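Local coordinates for protein carboxypeptidase D (Drosophila melanogaster, PDB 3MN8) that releases C-terminal arginine or lysine from peptides and proteins as a zinc-dependent metallocarboxypeptidase, and is represented here by its first carboxypeptidase-like domain in the active 1B form, at residues L78-N83 with Q130-T135; R85-L90 with E373-L378. All coordinates share one frame; numbering follows the deposited sequence.

Contact 1: L78-N83 with Q130-T135. With NAG (2-acetamido-2-deoxy-beta-D-glucopyranose), chain E.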
ATOM      1  N   LEU A  78       0.383  -5.433 -11.763  1.00 37.75           N
ATOM      2  CA  LEU A  78       1.353  -4.883 -12.691  1.00 24.31           C
ATOM      3  C   LEU A  78       2.468  -4.237 -11.915  1.00 22.88           C
ATOM      4  O   LEU A  78       2.232  -3.291 -11.167  1.00 28.68           O
ATOM      5  CB  LEU A  78       0.718  -3.838 -13.611  1.00 24.56           C
ATOM      6  CG  LEU A  78       1.609  -3.343 -14.765  1.00 32.85           C
ATOM      7  CD1 LEU A  78       1.754  -4.418 -15.844  1.00 18.74           C
ATOM      8  CD2 LEU A  78       1.087  -2.043 -15.391  1.00 27.85           C
ATOM      9  N   GLN A  79       3.677  -4.751 -12.101  1.00 21.70           N
ATOM     10  CA  GLN A  79       4.890  -4.117 -11.592  1.00 25.02           C
ATOM     11  C   GLN A  79       5.483  -3.111 -12.569  1.00 26.28           C
ATOM     12  O   GLN A  79       5.584  -3.377 -13.763  1.00 25.40           O
ATOM     13  CB  GLN A  79       5.949  -5.168 -11.295  1.00 21.91           C
ATOM     14  CG  GLN A  79       7.326  -4.609 -11.151  1.00 18.88           C
ATOM     15  CD  GLN A  79       8.353  -5.701 -11.074  1.00 27.67           C
ATOM     16  OE1 GLN A  79       8.127  -6.808 -11.557  1.00 23.97           O
ATOM     17  NE2 GLN A  79       9.495  -5.399 -10.471  1.00 22.10           N
ATOM     18  N   ILE A  80       5.894  -1.964 -12.036  1.00 36.89           N
ATOM     19  CA  ILE A  80       6.598  -0.932 -12.788  1.00 29.57           C
ATOM     20  C   ILE A  80       7.907  -0.631 -12.078  1.00 38.64           C
ATOM     21  O   ILE A  80       7.915  -0.349 -10.878  1.00 46.25           O
ATOM     22  CB  ILE A  80       5.781   0.357 -12.831  1.00 29.78           C
ATOM     23  CG1 ILE A  80       4.440   0.097 -13.525  1.00 26.12           C
ATOM     24  CG2 ILE A  80       6.579   1.461 -13.510  1.00 29.42           C
ATOM     25  CD1 ILE A  80       3.410   1.182 -13.344  1.00 24.69           C
ATOM     26  N   SER A  81       9.015  -0.689 -12.807  1.00 44.17           N
ATOM     27  CA  SER A  81      10.323  -0.485 -12.198  1.00 35.33           C
ATOM     28  C   SER A  81      11.315   0.063 -13.203  1.00 42.77           C
ATOM     29  O   SER A  81      11.057   0.042 -14.407  1.00 54.55           O
ATOM     30  CB  SER A  81      10.843  -1.807 -11.665  1.00 30.48           C
ATOM     31  OG  SER A  81      10.870  -2.759 -12.707  1.00 52.60           O
ATOM     32  N   ARG A  82      12.453   0.549 -12.712  1.00 48.91           N
ATOM     33  CA  ARG A  82      13.534   0.979 -13.598  1.00 49.95           C
ATOM     34  C   ARG A  82      13.863  -0.196 -14.502  1.00 55.03           C
ATOM     35  O   ARG A  82      13.941  -0.055 -15.727  1.00 60.88           O
ATOM     36  CB  ARG A  82      14.765   1.421 -12.790  1.00 52.35           C
ATOM     37  CG  ARG A  82      16.011   1.791 -13.608  1.00 51.74           C
ATOM     38  CD  ARG A  82      16.510   3.194 -13.285  1.00 63.09           C
ATOM     39  NE  ARG A  82      17.856   3.207 -12.727  1.00 68.45           N
ATOM     40  CZ  ARG A  82      18.643   4.281 -12.637  1.00 78.65           C
ATOM     41  NH1 ARG A  82      19.851   4.160 -12.100  1.00 72.22           N
ATOM     42  NH2 ARG A  82      18.246   5.471 -13.078  1.00 83.50           N
ATOM     43  N   ASN A  83      14.021  -1.365 -13.887  1.00 43.65           N
ATOM     44  CA  ASN A  83      14.328  -2.585 -14.622  1.00 39.62           C
ATOM     45  C   ASN A  83      13.560  -3.766 -14.080  1.00 31.63           C
ATOM     46  O   ASN A  83      13.887  -4.290 -13.019  1.00 42.52           O
ATOM     47  CB  ASN A  83      15.821  -2.884 -14.552  1.00 58.45           C
ATOM     48  CG  ASN A  83      16.149  -4.323 -14.932  1.00 70.83           C
ATOM     49  OD1 ASN A  83      15.473  -4.929 -15.767  1.00 71.44           O
ATOM     50  ND2 ASN A  83      17.198  -4.874 -14.320  1.00 72.65           N
ATOM     51  N   GLN A 130      11.868   9.964 -12.085  1.00 32.98           N
ATOM     52  CA  GLN A 130      12.707   9.795 -10.907  1.00 43.69           C
ATOM     53  C   GLN A 130      11.999   8.920  -9.896  1.00 38.02           C
ATOM     54  O   GLN A 130      12.624   8.103  -9.216  1.00 37.19           O
ATOM     55  CB  GLN A 130      13.059  11.149 -10.296  1.00 47.85           C
ATOM     56  CG  GLN A 130      14.397  11.155  -9.554  1.00 56.56           C
ATOM     57  CD  GLN A 130      14.295  10.550  -8.170  1.00 54.11           C
ATOM     58  OE1 GLN A 130      13.200  10.425  -7.629  1.00 64.97           O
ATOM     59  NE2 GLN A 130      15.433  10.178  -7.585  1.00 52.42           N
ATOM     60  N   LEU A 131      10.689   9.095  -9.802  1.00 32.45           N
ATOM     61  CA  LEU A 131       9.875   8.233  -8.959  1.00 38.21           C
ATOM     62  C   LEU A 131      10.058   6.769  -9.365  1.00 30.51           C
ATOM     63  O   LEU A 131      10.323   5.901  -8.538  1.00 28.81           O
ATOM     64  CB  LEU A 131       8.400   8.617  -9.091  1.00 33.88           C
ATOM     65  CG  LEU A 131       7.442   7.759  -8.269  1.00 37.82           C
ATOM     66  CD1 LEU A 131       7.701   7.994  -6.790  1.00 29.34           C
ATOM     67  CD2 LEU A 131       5.995   8.057  -8.642  1.00 32.46           C
ATOM     68  N   VAL A 132       9.929   6.513 -10.659  1.00 31.06           N
ATOM     69  CA  VAL A 132       9.991   5.157 -11.193  1.00 38.44           C
ATOM     70  C   VAL A 132      11.373   4.528 -11.051  1.00 49.12           C
ATOM     71  O   VAL A 132      11.492   3.337 -10.731  1.00 56.82           O
ATOM     72  CB  VAL A 132       9.577   5.123 -12.682  1.00 37.35           C
ATOM     73  CG1 VAL A 132       9.819   3.742 -13.261  1.00 46.60           C
ATOM     74  CG2 VAL A 132       8.116   5.505 -12.828  1.00 30.19           C
ATOM     75  N   ASN A 133      12.406   5.329 -11.310  1.00 43.73           N
ATOM     76  CA  ASN A 133      13.783   4.884 -11.185  1.00 35.08           C
ATOM     77  C   ASN A 133      14.113   4.398  -9.771  1.00 37.99           C
ATOM     78  O   ASN A 133      14.894   3.459  -9.586  1.00 43.87           O
ATOM     79  CB  ASN A 133      14.732   6.019 -11.572  1.00 48.38           C
ATOM     80  CG  ASN A 133      14.960   6.108 -13.064  1.00 49.07           C
ATOM     81  OD1 ASN A 133      14.288   5.440 -13.851  1.00 41.88           O
ATOM     82  ND2 ASN A 133      15.920   6.936 -13.462  1.00 57.67           N
ATOM     83  N   SER A 134      13.499   5.033  -8.778  1.00 31.36           N
ATOM     84  CA  SER A 134      13.921   4.874  -7.391  1.00 36.34           C
ATOM     85  C   SER A 134      12.986   4.000  -6.581  1.00 38.92           C
ATOM     86  O   SER A 134      13.277   3.686  -5.426  1.00 39.10           O
ATOM     87  CB  SER A 134      14.024   6.245  -6.721  1.00 38.35           C
ATOM     88  OG  SER A 134      12.822   6.979  -6.894  1.00 35.99           O
ATOM     89  N   THR A 135      11.863   3.621  -7.181  1.00 43.56           N
ATOM     90  CA  THR A 135      10.855   2.830  -6.477  1.00 40.61           C
ATOM     91  C   THR A 135      10.378   1.662  -7.310  1.00 30.10           C
ATOM     92  O   THR A 135      10.223   1.773  -8.528  1.00 43.64           O
ATOM     93  CB  THR A 135       9.617   3.670  -6.109  1.00 47.09           C
ATOM     94  OG1 THR A 135       9.996   5.032  -5.848  1.00 34.07           O
ATOM     95  CG2 THR A 135       8.936   3.079  -4.884  1.00 39.38           C
TER
HETATM   96  C1  NAG E 501      15.798   7.105 -14.883  1.00 55.32           C
HETATM   97  C2  NAG E 501      16.705   8.334 -14.825  1.00 67.95           C
HETATM   98  C3  NAG E 501      17.275   8.720 -16.185  1.00 79.93           C
HETATM   99  C4  NAG E 501      17.751   7.484 -16.945  1.00 73.40           C
HETATM  100  C5  NAG E 501      16.688   6.396 -16.908  1.00 59.12           C
HETATM  101  C6  NAG E 501      17.187   5.135 -17.587  1.00 76.10           C
HETATM  102  C7  NAG E 501      15.001  10.170 -14.687  1.00 67.71           C
HETATM  103  C8  NAG E 501      14.088   9.553 -15.715  1.00 71.95           C
HETATM  104  N2  NAG E 501      16.026   9.461 -14.196  1.00 73.78           N
HETATM  105  O3  NAG E 501      18.345   9.625 -15.988  1.00 89.80           O
HETATM  106  O4  NAG E 501      18.047   7.807 -18.288  1.00 76.08           O
HETATM  107  O5  NAG E 501      16.415   6.055 -15.575  1.00 39.80           O
HETATM  108  O6  NAG E 501      18.110   4.524 -16.711  1.00 77.28           O
HETATM  109  O7  NAG E 501      14.784  11.318 -14.300  1.00 46.04           O
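Arg82 and Asn133 bring their CA atoms to 4.6 Å and Ser81 and Val132 theirs to 5.7 Å, where the chain leaving strand 74-80 passes helix 126-134 without a hydrogen bond between the two segments. Inside, the contact is apolar: Ile80 CG2 rests 4.0 Å from Val132 CG1. Outside, Arg82 sends its CG anti to the backbone N (chi1 175°), and the chain, bent twice further on, crosses the Asn133 side chain, the Arg82 CD methylene lying against the Asn133 amide. The guanidinium and amide planes stand 69° apart. Arg82 NH2 and Asn133 ND2 are both donors, so their proximity is no bond. Instead NH2 donates to the sugar ring oxygen, NAG O5, at 3.2 Å with a bent N-H...O angle of 138°, while NAG O6 lies over one guanidinium face. Asn133 ND2 itself is joined covalently to NAG C1 (1.4 Å). Two residues on, Thr135 OG1 donates to Leu131 O at 2.8 Å and also pairs with His336. Asn133, Ser134 and Thr135 spell the Asn-X-Thr sequon of N-glycosylation, placed where helix 126-134 leads into strand 136-140, the antiparallel neighbour of strand 74-80 in the carboxypeptidase sheet.

Contact 2: R85-L90 with E373-L378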
ATOM      1  N   ARG A  85      13.506  -6.810 -14.652  1.00 26.17           N
ATOM      2  CA  ARG A  85      14.197  -8.076 -14.439  1.00 37.24           C
ATOM      3  C   ARG A  85      14.457  -8.367 -12.962  1.00 41.71           C
ATOM      4  O   ARG A  85      14.138  -9.442 -12.466  1.00 52.26           O
ATOM      5  CB  ARG A  85      15.513  -8.111 -15.210  1.00 58.30           C
ATOM      6  CG  ARG A  85      15.349  -8.083 -16.721  1.00 76.79           C
ATOM      7  CD  ARG A  85      16.560  -8.696 -17.407  1.00 96.19           C
ATOM      8  NE  ARG A  85      16.512 -10.160 -17.435  1.00106.16           N
ATOM      9  CZ  ARG A  85      17.106 -10.958 -16.550  1.00101.77           C
ATOM     10  NH1 ARG A  85      17.000 -12.277 -16.676  1.00 96.76           N
ATOM     11  NH2 ARG A  85      17.803 -10.444 -15.540  1.00 97.32           N
ATOM     12  N   SER A  86      15.043  -7.405 -12.259  1.00 55.27           N
ATOM     13  CA  SER A  86      15.328  -7.569 -10.833  1.00 50.29           C
ATOM     14  C   SER A  86      14.768  -6.405 -10.022  1.00 56.68           C
ATOM     15  O   SER A  86      13.831  -5.723 -10.440  1.00 73.84           O
ATOM     16  CB  SER A  86      16.838  -7.689 -10.595  1.00 44.94           C
ATOM     17  OG  SER A  86      17.399  -8.820 -11.260  1.00 49.21           O
ATOM     18  N   ARG A  87      15.337  -6.205  -8.845  1.00 51.84           N
ATOM     19  CA  ARG A  87      15.064  -5.019  -8.049  1.00 42.48           C
ATOM     20  C   ARG A  87      16.420  -4.483  -7.631  1.00 40.58           C
ATOM     21  O   ARG A  87      17.194  -5.189  -6.991  1.00 30.21           O
ATOM     22  CB  ARG A  87      14.233  -5.369  -6.808  1.00 19.30           C
ATOM     23  CG  ARG A  87      13.256  -4.281  -6.371  1.00 22.94           C
ATOM     24  CD  ARG A  87      12.691  -4.543  -4.993  1.00 23.33           C
ATOM     25  NE  ARG A  87      13.628  -4.120  -3.958  1.00 39.38           N
ATOM     26  CZ  ARG A  87      14.403  -4.940  -3.263  1.00 39.76           C
ATOM     27  NH1 ARG A  87      14.363  -6.247  -3.474  1.00 51.10           N
ATOM     28  NH2 ARG A  87      15.215  -4.446  -2.354  1.00 47.39           N
ATOM     29  N   ASN A  88      16.735  -3.253  -8.013  1.00 44.90           N
ATOM     30  CA  ASN A  88      18.019  -2.681  -7.628  1.00 32.73           C
ATOM     31  C   ASN A  88      18.160  -2.632  -6.114  1.00 39.66           C
ATOM     32  O   ASN A  88      17.223  -2.273  -5.393  1.00 43.53           O
ATOM     33  CB  ASN A  88      18.192  -1.289  -8.222  1.00 45.32           C
ATOM     34  CG  ASN A  88      18.145  -1.303  -9.735  1.00 63.07           C
ATOM     35  OD1 ASN A  88      17.315  -0.626 -10.352  1.00 73.40           O
ATOM     36  ND2 ASN A  88      19.030  -2.087 -10.345  1.00 68.14           N
ATOM     37  N   LEU A  89      19.334  -3.004  -5.628  1.00 30.96           N
ATOM     38  CA  LEU A  89      19.577  -3.004  -4.206  1.00 29.09           C
ATOM     39  C   LEU A  89      19.050  -1.704  -3.603  1.00 35.08           C
ATOM     40  O   LEU A  89      19.289  -0.623  -4.130  1.00 37.92           O
ATOM     41  CB  LEU A  89      21.072  -3.151  -3.930  1.00 27.72           C
ATOM     42  CG  LEU A  89      21.429  -3.592  -2.511  1.00 25.28           C
ATOM     43  CD1 LEU A  89      21.090  -5.061  -2.350  1.00 13.61           C
ATOM     44  CD2 LEU A  89      22.893  -3.355  -2.224  1.00 37.16           C
ATOM     45  N   LEU A  90      18.313  -1.829  -2.509  1.00 32.38           N
ATOM     46  CA  LEU A  90      17.841  -0.682  -1.745  1.00 37.57           C
ATOM     47  C   LEU A  90      16.773   0.146  -2.451  1.00 37.16           C
ATOM     48  O   LEU A  90      16.417   1.223  -1.978  1.00 32.35           O
ATOM     49  CB  LEU A  90      19.008   0.198  -1.292  1.00 34.00           C
ATOM     50  CG  LEU A  90      19.857  -0.455  -0.197  1.00 36.50           C
ATOM     51  CD1 LEU A  90      21.053   0.396   0.213  1.00 14.77           C
ATOM     52  CD2 LEU A  90      18.973  -0.760   0.999  1.00 30.07           C
ATOM     53  N   GLU A 373      18.852  -6.086   3.228  1.00 22.17           N
ATOM     54  CA  GLU A 373      18.366  -4.727   3.105  1.00 35.34           C
ATOM     55  C   GLU A 373      17.260  -4.436   4.104  1.00 39.17           C
ATOM     56  O   GLU A 373      16.498  -5.328   4.485  1.00 40.14           O
ATOM     57  CB  GLU A 373      17.821  -4.467   1.700  1.00 33.04           C
ATOM     58  CG  GLU A 373      18.321  -5.394   0.628  1.00 40.59           C
ATOM     59  CD  GLU A 373      17.553  -5.208  -0.672  1.00 39.58           C
ATOM     60  OE1 GLU A 373      17.688  -4.119  -1.274  1.00 24.43           O
ATOM     61  OE2 GLU A 373      16.813  -6.142  -1.081  1.00 35.27           O
ATOM     62  N   TYR A 374      17.167  -3.173   4.508  1.00 30.15           N
ATOM     63  CA  TYR A 374      16.054  -2.707   5.320  1.00 32.91           C
ATOM     64  C   TYR A 374      15.781  -1.249   4.965  1.00 42.14           C
ATOM     65  O   TYR A 374      16.685  -0.504   4.573  1.00 31.36           O
ATOM     66  CB  TYR A 374      16.368  -2.818   6.808  1.00 27.00           C
ATOM     67  CG  TYR A 374      17.275  -1.713   7.288  1.00 33.31           C
ATOM     68  CD1 TYR A 374      18.664  -1.870   7.288  1.00 21.73           C
ATOM     69  CD2 TYR A 374      16.747  -0.494   7.714  1.00 32.27           C
ATOM     70  CE1 TYR A 374      19.501  -0.833   7.705  1.00 33.36           C
ATOM     71  CE2 TYR A 374      17.571   0.538   8.132  1.00 32.64           C
ATOM     72  CZ  TYR A 374      18.944   0.362   8.126  1.00 31.31           C
ATOM     73  OH  TYR A 374      19.749   1.386   8.546  1.00 33.58           O
ATOM     74  N   TRP A 375      14.519  -0.859   5.085  1.00 33.20           N
ATOM     75  CA  TRP A 375      14.123   0.521   4.939  1.00 17.18           C
ATOM     76  C   TRP A 375      13.313   0.832   6.174  1.00 32.88           C
ATOM     77  O   TRP A 375      12.340   0.131   6.464  1.00 37.48           O
ATOM     78  CB  TRP A 375      13.222   0.708   3.719  1.00 21.54           C
ATOM     79  CG  TRP A 375      13.789   0.196   2.448  1.00 23.82           C
ATOM     80  CD1 TRP A 375      14.322   0.935   1.420  1.00 22.84           C
ATOM     81  CD2 TRP A 375      13.865  -1.174   2.040  1.00 27.76           C
ATOM     82  NE1 TRP A 375      14.739   0.101   0.408  1.00 19.69           N
ATOM     83  CE2 TRP A 375      14.473  -1.197   0.766  1.00 29.42           C
ATOM     84  CE3 TRP A 375      13.485  -2.388   2.633  1.00 17.01           C
ATOM     85  CZ2 TRP A 375      14.713  -2.380   0.085  1.00 22.42           C
ATOM     86  CZ3 TRP A 375      13.734  -3.559   1.958  1.00 16.69           C
ATOM     87  CH2 TRP A 375      14.337  -3.550   0.698  1.00 18.42           C
ATOM     88  N   ARG A 376      13.695   1.870   6.909  1.00 27.93           N
ATOM     89  CA  ARG A 376      12.938   2.242   8.092  1.00 21.18           C
ATOM     90  C   ARG A 376      12.375   3.636   7.913  1.00 33.96           C
ATOM     91  O   ARG A 376      13.089   4.648   7.978  1.00 23.31           O
ATOM     92  CB  ARG A 376      13.793   2.144   9.354  1.00 25.89           C
ATOM     93  CG  ARG A 376      13.089   2.582  10.634  1.00 35.50           C
ATOM     94  CD  ARG A 376      11.925   1.679  10.990  1.00 33.46           C
ATOM     95  NE  ARG A 376      11.233   2.135  12.196  1.00 41.17           N
ATOM     96  CZ  ARG A 376      10.114   1.602  12.681  1.00 46.42           C
ATOM     97  NH1 ARG A 376       9.527   0.585  12.068  1.00 68.32           N
ATOM     98  NH2 ARG A 376       9.574   2.085  13.786  1.00 53.41           N
ATOM     99  N   LEU A 377      11.077   3.678   7.658  1.00 30.83           N
ATOM    100  CA  LEU A 377      10.410   4.943   7.439  1.00 29.47           C
ATOM    101  C   LEU A 377      10.462   5.733   8.724  1.00 25.08           C
ATOM    102  O   LEU A 377      10.154   5.210   9.791  1.00 39.22           O
ATOM    103  CB  LEU A 377       8.961   4.707   7.028  1.00 22.50           C
ATOM    104  CG  LEU A 377       8.759   3.854   5.782  1.00 29.04           C
ATOM    105  CD1 LEU A 377       7.303   3.916   5.362  1.00 28.52           C
ATOM    106  CD2 LEU A 377       9.678   4.305   4.657  1.00 26.58           C
ATOM    107  N   LEU A 378      10.829   6.999   8.630  1.00 36.31           N
ATOM    108  CA  LEU A 378      10.919   7.817   9.827  1.00 32.64           C
ATOM    109  C   LEU A 378      10.404   9.238   9.621  1.00 18.09           C
ATOM    110  O   LEU A 378      10.545   9.834   8.566  1.00 31.29           O
ATOM    111  CB  LEU A 378      12.358   7.826  10.373  1.00 27.21           C
ATOM    112  CG  LEU A 378      12.922   6.545  11.019  1.00 22.92           C
ATOM    113  CD1 LEU A 378      14.409   6.658  11.270  1.00 25.44           C
ATOM    114  CD2 LEU A 378      12.214   6.215  12.323  1.00 23.68           C
TER
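Arg87 and Glu373 reach toward each other tip to tip, their guanidinium and carboxylate planes only 29° apart. Arg87 NH2 donates almost straight to Glu373 OE2 (2.7 Å, 175°), on the syn side but tilted out of the carboxylate plane, forming a salt bridge; Arg87 NE is held by Thr91 O, and OE2 has a second partner in Ser369 OG. The other carboxylate oxygen, Glu373 OE1, accepts the backbone Leu90 N at 2.7 Å, nearly in line with its C-O bond. The glutamate therefore binds a side chain and a main chain of the same loop, helped by its extended form beyond CG. This is a domain interface: residues 85-90 belong to the catalytic carboxypeptidase domain, whereas strand 373-376 is an edge strand of the three-stranded sheet of the transthyretin-like domain. An alanine at Glu373 would probably leave the Arg87 guanidinium without this counter-charge and Leu90 N without its acceptor. Trp375 turns its ring edge to the loop, with Arg87 NH2 near CZ2, in the plane of the ring. From that edge Trp375 NE1 donates to Leu90 O at 3.1 Å, approaching from above the carbonyl plane (72° out of it); Lys340 NZ shares this acceptor. Leu90 and Glu373 slide past each other in opposite directions, Leu90 CD2 lying 3.9 Å from Glu373 CB.

Overall arrangement
Contacts 1 and 2 have centres 12 Å apart and use successive parts of one chain region: 78-83 covers the end of strand 74-80 and the first loop residues after it, and the loop continues through 85-90. They touch lightly, Arg82 CB lying 4.1 Å from Asn88 OD1. Most touching residues are buried in both, with Arg82 and Leu89 as the exposed members. Contact 1 stays within the catalytic domain, joining the end of a sheet strand and the loop after it to a helix; contact 2 joins that domain to the transthyretin-like one. Their chemistry differs accordingly: the first pairs apolar packing with an arginine turned to a glycan, without direct hydrogen bonds between its segments, whereas the second relies on three such bonds, one within a salt bridge.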